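Local coordinates for protein metagenomic carboxyl esterase MGS0156 (Uncultured organism, PDB 5D8M) that probably hydrolyses carboxylic ester bonds, and is likely to be membrane-anchored in its full-length form, at residues L89-G94 with V153-S158; T178-S183 with R244-A249. All blocks are in the same frame, centred on the assembly; numbering follows the deposited sequence.

Interaction 1. Residues L89-G94 with V153-S158; sequences LVLVPG and VFVTHS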
loop_
_atom_site.group_PDB
_atom_site.type_symbol
_atom_site.label_atom_id
_atom_site.label_comp_id
_atom_site.label_asym_id
_atom_site.label_seq_id
_atom_site.Cartn_x
_atom_site.Cartn_y
_atom_site.Cartn_z
ATOM N N LEU A 89 -9.852 10.273 -3.504
ATOM C CA LEU A 89 -8.823 9.284 -3.288
ATOM C C LEU A 89 -7.788 9.419 -4.412
ATOM O O LEU A 89 -8.108 9.259 -5.591
ATOM C CB LEU A 89 -9.427 7.876 -3.264
ATOM C CG LEU A 89 -10.655 7.682 -2.369
ATOM C CD1 LEU A 89 -11.221 6.259 -2.550
ATOM C CD2 LEU A 89 -10.315 7.959 -0.903
ATOM N N VAL A 90 -6.574 9.779 -4.031
ATOM C CA VAL A 90 -5.460 9.853 -4.952
ATOM C C VAL A 90 -4.655 8.565 -4.822
ATOM O O VAL A 90 -3.994 8.328 -3.810
ATOM C CB VAL A 90 -4.586 11.084 -4.672
ATOM C CG1 VAL A 90 -3.484 11.177 -5.719
ATOM C CG2 VAL A 90 -5.477 12.359 -4.692
ATOM N N LEU A 91 -4.744 7.741 -5.854
ATOM C CA LEU A 91 -4.169 6.409 -5.893
ATOM C C LEU A 91 -2.740 6.458 -6.431
ATOM O O LEU A 91 -2.515 6.951 -7.507
ATOM C CB LEU A 91 -5.017 5.496 -6.772
ATOM C CG LEU A 91 -6.521 5.497 -6.513
ATOM C CD1 LEU A 91 -7.301 4.719 -7.619
ATOM C CD2 LEU A 91 -6.787 4.905 -5.138
ATOM N N VAL A 92 -1.786 5.957 -5.660
ATOM C CA VAL A 92 -0.401 5.964 -6.073
ATOM C C VAL A 92 0.150 4.554 -6.017
ATOM O O VAL A 92 0.262 3.977 -4.925
ATOM C CB VAL A 92 0.450 6.877 -5.171
ATOM C CG1 VAL A 92 1.878 6.936 -5.674
ATOM C CG2 VAL A 92 -0.180 8.281 -5.079
ATOM N N PRO A 93 0.542 4.000 -7.183
ATOM C CA PRO A 93 1.034 2.618 -7.234
ATOM C C PRO A 93 2.504 2.488 -6.916
ATOM O O PRO A 93 3.171 3.487 -6.673
ATOM C CB PRO A 93 0.775 2.210 -8.687
ATOM C CG PRO A 93 0.997 3.467 -9.427
ATOM C CD PRO A 93 0.419 4.576 -8.536
ATOM N N GLY A 94 3.010 1.264 -6.984
ATOM C CA GLY A 94 4.373 0.975 -6.585
ATOM C C GLY A 94 5.341 0.537 -7.673
ATOM O O GLY A 94 5.202 0.890 -8.839
ATOM N N VAL A 153 -7.132 12.481 -0.058
ATOM C CA VAL A 153 -6.759 11.294 0.697
ATOM C C VAL A 153 -5.944 10.362 -0.198
ATOM O O VAL A 153 -6.484 9.750 -1.115
ATOM C CB VAL A 153 -8.005 10.561 1.247
ATOM C CG1 VAL A 153 -7.597 9.215 1.914
ATOM C CG2 VAL A 153 -8.747 11.462 2.233
ATOM N N PHE A 154 -4.641 10.269 0.047
ATOM C CA PHE A 154 -3.807 9.341 -0.710
ATOM C C PHE A 154 -4.142 7.914 -0.304
ATOM O O PHE A 154 -4.309 7.630 0.884
ATOM C CB PHE A 154 -2.312 9.593 -0.466
ATOM C CG PHE A 154 -1.782 10.845 -1.137
ATOM C CD1 PHE A 154 -1.472 10.839 -2.484
ATOM C CD2 PHE A 154 -1.594 12.021 -0.411
ATOM C CE1 PHE A 154 -0.973 11.976 -3.121
ATOM C CE2 PHE A 154 -1.091 13.168 -1.041
ATOM C CZ PHE A 154 -0.773 13.138 -2.402
ATOM N N VAL A 155 -4.265 7.041 -1.301
ATOM C CA VAL A 155 -4.333 5.610 -1.071
ATOM C C VAL A 155 -3.234 4.993 -1.907
ATOM O O VAL A 155 -3.252 5.095 -3.136
ATOM C CB VAL A 155 -5.693 5.015 -1.451
ATOM C CG1 VAL A 155 -5.708 3.526 -1.156
ATOM C CG2 VAL A 155 -6.809 5.727 -0.659
ATOM N N THR A 156 -2.247 4.421 -1.228
ATOM C CA THR A 156 -0.982 4.097 -1.857
ATOM C C THR A 156 -0.719 2.615 -1.725
ATOM O O THR A 156 -1.239 1.976 -0.805
ATOM C CB THR A 156 0.181 4.914 -1.199
ATOM O OG1 THR A 156 0.347 4.528 0.178
ATOM C CG2 THR A 156 -0.135 6.404 -1.195
ATOM N N HIS A 157 0.093 2.068 -2.632
ATOM C CA HIS A 157 0.438 0.653 -2.591
ATOM C C HIS A 157 1.955 0.504 -2.728
ATOM O O HIS A 157 2.585 1.177 -3.562
ATOM C CB HIS A 157 -0.294 -0.111 -3.717
ATOM C CG HIS A 157 0.032 -1.578 -3.785
ATOM N ND1 HIS A 157 0.575 -2.166 -4.906
ATOM C CD2 HIS A 157 -0.128 -2.572 -2.879
ATOM C CE1 HIS A 157 0.727 -3.461 -4.694
ATOM N NE2 HIS A 157 0.302 -3.735 -3.474
ATOM N N SER A 158 2.525 -0.359 -1.887
ATOM C CA SER A 158 3.928 -0.724 -2.024
ATOM C C SER A 158 4.860 0.500 -1.971
ATOM O O SER A 158 4.809 1.314 -1.061
ATOM C CB SER A 158 4.104 -1.486 -3.335
ATOM O OG SER A 158 5.385 -2.078 -3.437
HETATM O O HOH W 1 1.142 -0.975 -7.252
#

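Interaction 2. Residues T178-S183 with R244-A249; sequences TAAVVS and RYYSLA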
loop_
_atom_site.group_PDB
_atom_site.type_symbol
_atom_site.label_atom_id
_atom_site.label_comp_id
_atom_site.label_asym_id
_atom_site.label_seq_id
_atom_site.Cartn_x
_atom_site.Cartn_y
_atom_site.Cartn_z
ATOM N N THR A 178 -2.872 18.154 1.982
ATOM C CA THR A 178 -3.216 16.738 2.127
ATOM C C THR A 178 -3.911 16.460 3.455
ATOM O O THR A 178 -3.380 16.822 4.507
ATOM C CB THR A 178 -1.943 15.864 2.020
ATOM O OG1 THR A 178 -1.333 16.068 0.736
ATOM C CG2 THR A 178 -2.265 14.371 2.197
ATOM N N ALA A 179 -5.063 15.793 3.426
ATOM C CA ALA A 179 -5.730 15.415 4.678
ATOM C C ALA A 179 -5.218 14.083 5.264
ATOM O O ALA A 179 -5.104 13.931 6.484
ATOM C CB ALA A 179 -7.222 15.341 4.482
ATOM N N ALA A 180 -4.919 13.125 4.407
ATOM C CA ALA A 180 -4.631 11.782 4.899
ATOM C C ALA A 180 -3.805 10.978 3.925
ATOM O O ALA A 180 -3.886 11.191 2.703
ATOM C CB ALA A 180 -5.940 11.047 5.203
ATOM N N VAL A 181 -2.998 10.062 4.470
ATOM C CA VAL A 181 -2.317 9.041 3.673
ATOM C C VAL A 181 -2.667 7.678 4.182
ATOM O O VAL A 181 -2.461 7.396 5.353
ATOM C CB VAL A 181 -0.791 9.154 3.732
ATOM C CG1 VAL A 181 -0.154 8.013 2.914
ATOM C CG2 VAL A 181 -0.338 10.537 3.237
ATOM N N VAL A 182 -3.167 6.826 3.294
ATOM C CA VAL A 182 -3.428 5.444 3.622
ATOM C C VAL A 182 -2.432 4.571 2.892
ATOM O O VAL A 182 -2.300 4.646 1.673
ATOM C CB VAL A 182 -4.845 5.023 3.217
ATOM C CG1 VAL A 182 -5.071 3.569 3.621
ATOM C CG2 VAL A 182 -5.865 5.950 3.881
ATOM N N SER A 183 -1.715 3.766 3.652
ATOM C CA SER A 183 -0.765 2.819 3.114
ATOM C C SER A 183 -1.408 1.430 3.004
ATOM O O SER A 183 -1.892 0.891 4.009
ATOM C CB SER A 183 0.469 2.772 4.052
ATOM O OG SER A 183 1.501 1.970 3.519
ATOM N N ARG A 244 -3.065 12.903 8.523
ATOM C CA ARG A 244 -3.329 11.664 9.254
ATOM C C ARG A 244 -2.835 10.455 8.457
ATOM O O ARG A 244 -3.024 10.395 7.247
ATOM C CB ARG A 244 -4.811 11.527 9.547
ATOM C CG ARG A 244 -5.414 12.772 10.178
ATOM C CD ARG A 244 -5.389 12.712 11.666
ATOM N NE ARG A 244 -6.708 12.334 12.169
ATOM C CZ ARG A 244 -7.704 13.188 12.406
ATOM N NH1 ARG A 244 -7.546 14.496 12.207
ATOM N NH2 ARG A 244 -8.864 12.723 12.851
ATOM N N TYR A 245 -2.223 9.489 9.139
ATOM C CA TYR A 245 -1.681 8.313 8.465
ATOM C C TYR A 245 -2.420 7.054 8.898
ATOM O O TYR A 245 -2.792 6.903 10.073
ATOM C CB TYR A 245 -0.175 8.188 8.747
ATOM C CG TYR A 245 0.562 9.460 8.398
ATOM C CD1 TYR A 245 0.973 9.711 7.096
ATOM C CD2 TYR A 245 0.816 10.428 9.361
ATOM C CE1 TYR A 245 1.624 10.887 6.769
ATOM C CE2 TYR A 245 1.466 11.603 9.044
ATOM C CZ TYR A 245 1.869 11.832 7.748
ATOM O OH TYR A 245 2.531 13.020 7.438
ATOM N N TYR A 246 -2.630 6.160 7.939
ATOM C CA TYR A 246 -3.344 4.919 8.177
ATOM C C TYR A 246 -2.647 3.804 7.433
ATOM O O TYR A 246 -2.153 4.020 6.323
ATOM C CB TYR A 246 -4.806 5.013 7.704
ATOM C CG TYR A 246 -5.555 6.239 8.205
ATOM C CD1 TYR A 246 -5.459 7.454 7.534
ATOM C CD2 TYR A 246 -6.383 6.165 9.320
ATOM C CE1 TYR A 246 -6.159 8.589 7.980
ATOM C CE2 TYR A 246 -7.088 7.279 9.768
ATOM C CZ TYR A 246 -6.964 8.485 9.096
ATOM O OH TYR A 246 -7.660 9.573 9.513
ATOM N N SER A 247 -2.622 2.604 8.011
ATOM C CA SER A 247 -1.903 1.513 7.353
ATOM C C SER A 247 -2.686 0.203 7.406
ATOM O O SER A 247 -3.298 -0.136 8.441
ATOM C CB SER A 247 -0.524 1.304 8.006
ATOM O OG SER A 247 0.268 2.494 7.961
ATOM N N LEU A 248 -2.622 -0.513 6.287
ATOM C CA LEU A 248 -3.067 -1.894 6.143
ATOM C C LEU A 248 -1.850 -2.716 5.763
ATOM O O LEU A 248 -1.123 -2.340 4.848
ATOM C CB LEU A 248 -4.147 -2.018 5.073
ATOM C CG LEU A 248 -5.499 -1.416 5.447
ATOM C CD1 LEU A 248 -6.249 -1.045 4.164
ATOM C CD2 LEU A 248 -6.320 -2.419 6.243
ATOM N N ALA A 249 -1.607 -3.806 6.488
ATOM C CA ALA A 249 -0.496 -4.685 6.165
ATOM C C ALA A 249 -0.997 -6.080 5.765
ATOM O O ALA A 249 -1.530 -6.813 6.590
ATOM C CB ALA A 249 0.467 -4.772 7.349
HETATM O O HOH W 2 0.937 -0.468 4.562
#

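Interaction 1. Residues L89-G94 with V153-S158
The F154 ring stands beside V90 and V92 on one face of the sheet, and this trio carries much of the packing between two parallel strands. With its CG anti to the carbonyl carbon (chi1 -73°), the ring leans back toward V90, whose CG1 lies 3.7 Å from F154 CE1. V92 reaches the same ring at its edge, near the ring plane, its CG2 3.9 Å from F154 CD1. An alanine here would remove the ring that V90 and V92 pack on and would probably loosen the packing against I139 and V143 of helix 132-143. Further along this face, the methyl CG2 of T156 lies 4.0 Å from V92 CB, while OG1, which has the backbone N and the carbonyl carbon on its two sides, hydrogen-bonds to V182 O.

On the other face, leucines lie alongside valines: L91 CD2 is 3.8 Å from V155 CB, and L89 CD2 spans V153 and V155. Beta-branched valines suit these extended backbones, and the leucines' longer branches reach across. Four backbone hydrogen bonds fix the register, V90 and V92 each giving N-H and accepting through O; the last runs from H157 N to V92 O at 3.0 Å.

At the C-terminal end of the pair a water bridges G94 N and H157 ND1, accepting from G94 N at 2.9 Å. H299 serves both following groups, its O bonded to H157 NE2 and its NE2 weakly to S158 OG. With its positive phi (57°), a serine between strand 151-157 and helix 159-170 is consistent with the nucleophile elbow of the alpha/beta-hydrolase fold.

Interaction 2. Residues T178-S183 with R244-A249
Strands 178-183 and 244-248 run parallel, their short axes 13° apart and 4.5 Å at closest approach. Five backbone hydrogen bonds zip them together in the staggered pattern of a parallel sheet. R244 N opens the series with an almost straight bond to A179 O, and L248 N closes it by donating to S183 O at 2.8 Å. Between them V181 uses both its N and O, and S183 N meets Y246 O at 2.7 Å, the shortest of the five.

Y246 dominates one face. Its CG lies anti to the carbonyl carbon (chi1 -50°), so the ring swings back along the neighbouring strand, and CE1 comes 3.7 Å from A180 CB, which sits at the ring edge near its plane. V182 approaches obliquely, CG2 4.0 Å from Y246 CD1. Alanine suits the place beside the ring because its single methyl meets the edge without a branch to crowd it. The phenol oxygen bonds to D338 OD2 of helix 324-338, which packs V335 against A180 and V182, so the tyrosine pairs a buried apolar ring with a satisfied polar tip.

On the other face Y245 lies beside V181, pointing the same way, with CD1 3.8 Å from V181 CB. Next come two serines, whose short side chains carry a hydroxyl into this buried face. S183 OG, anti to its backbone N (chi1 -174°), donates to a water at 2.7 Å, and that water donates to L248 O. S247 OG lies 3.9 Å from S183 CB and bonds to I286 N, as the Y245 hydroxyl does to P240 O. These largely buried parallel strands, with helix 324-338 on the Y246 face and helix 159-170 on the Y245 face, are characteristic of the central sheet of the alpha/beta-hydrolase fold.

In the fold
Interactions 1 and 2 are successive pairs in one parallel sheet, their centres about 9 Å apart. They meet where strand 151-157 borders strand 178-184: F154 O lies 2.8 Å from V182 N and T156 N lies 2.9 Å from V182 O, both probable hydrogen bonds. V182 thus probably bonds through its backbone to F154 and T156 of interaction 1 while its side chain packs within interaction 2. Packing reinforces the seam, with F154 CE2 3.4 Å from T178 OG1. Along the chain interaction 1 closes before interaction 2 opens. The probable active site lies at the C-terminal end of interaction 1, where S158 meets H299; interaction 2 extends the sheet beside it.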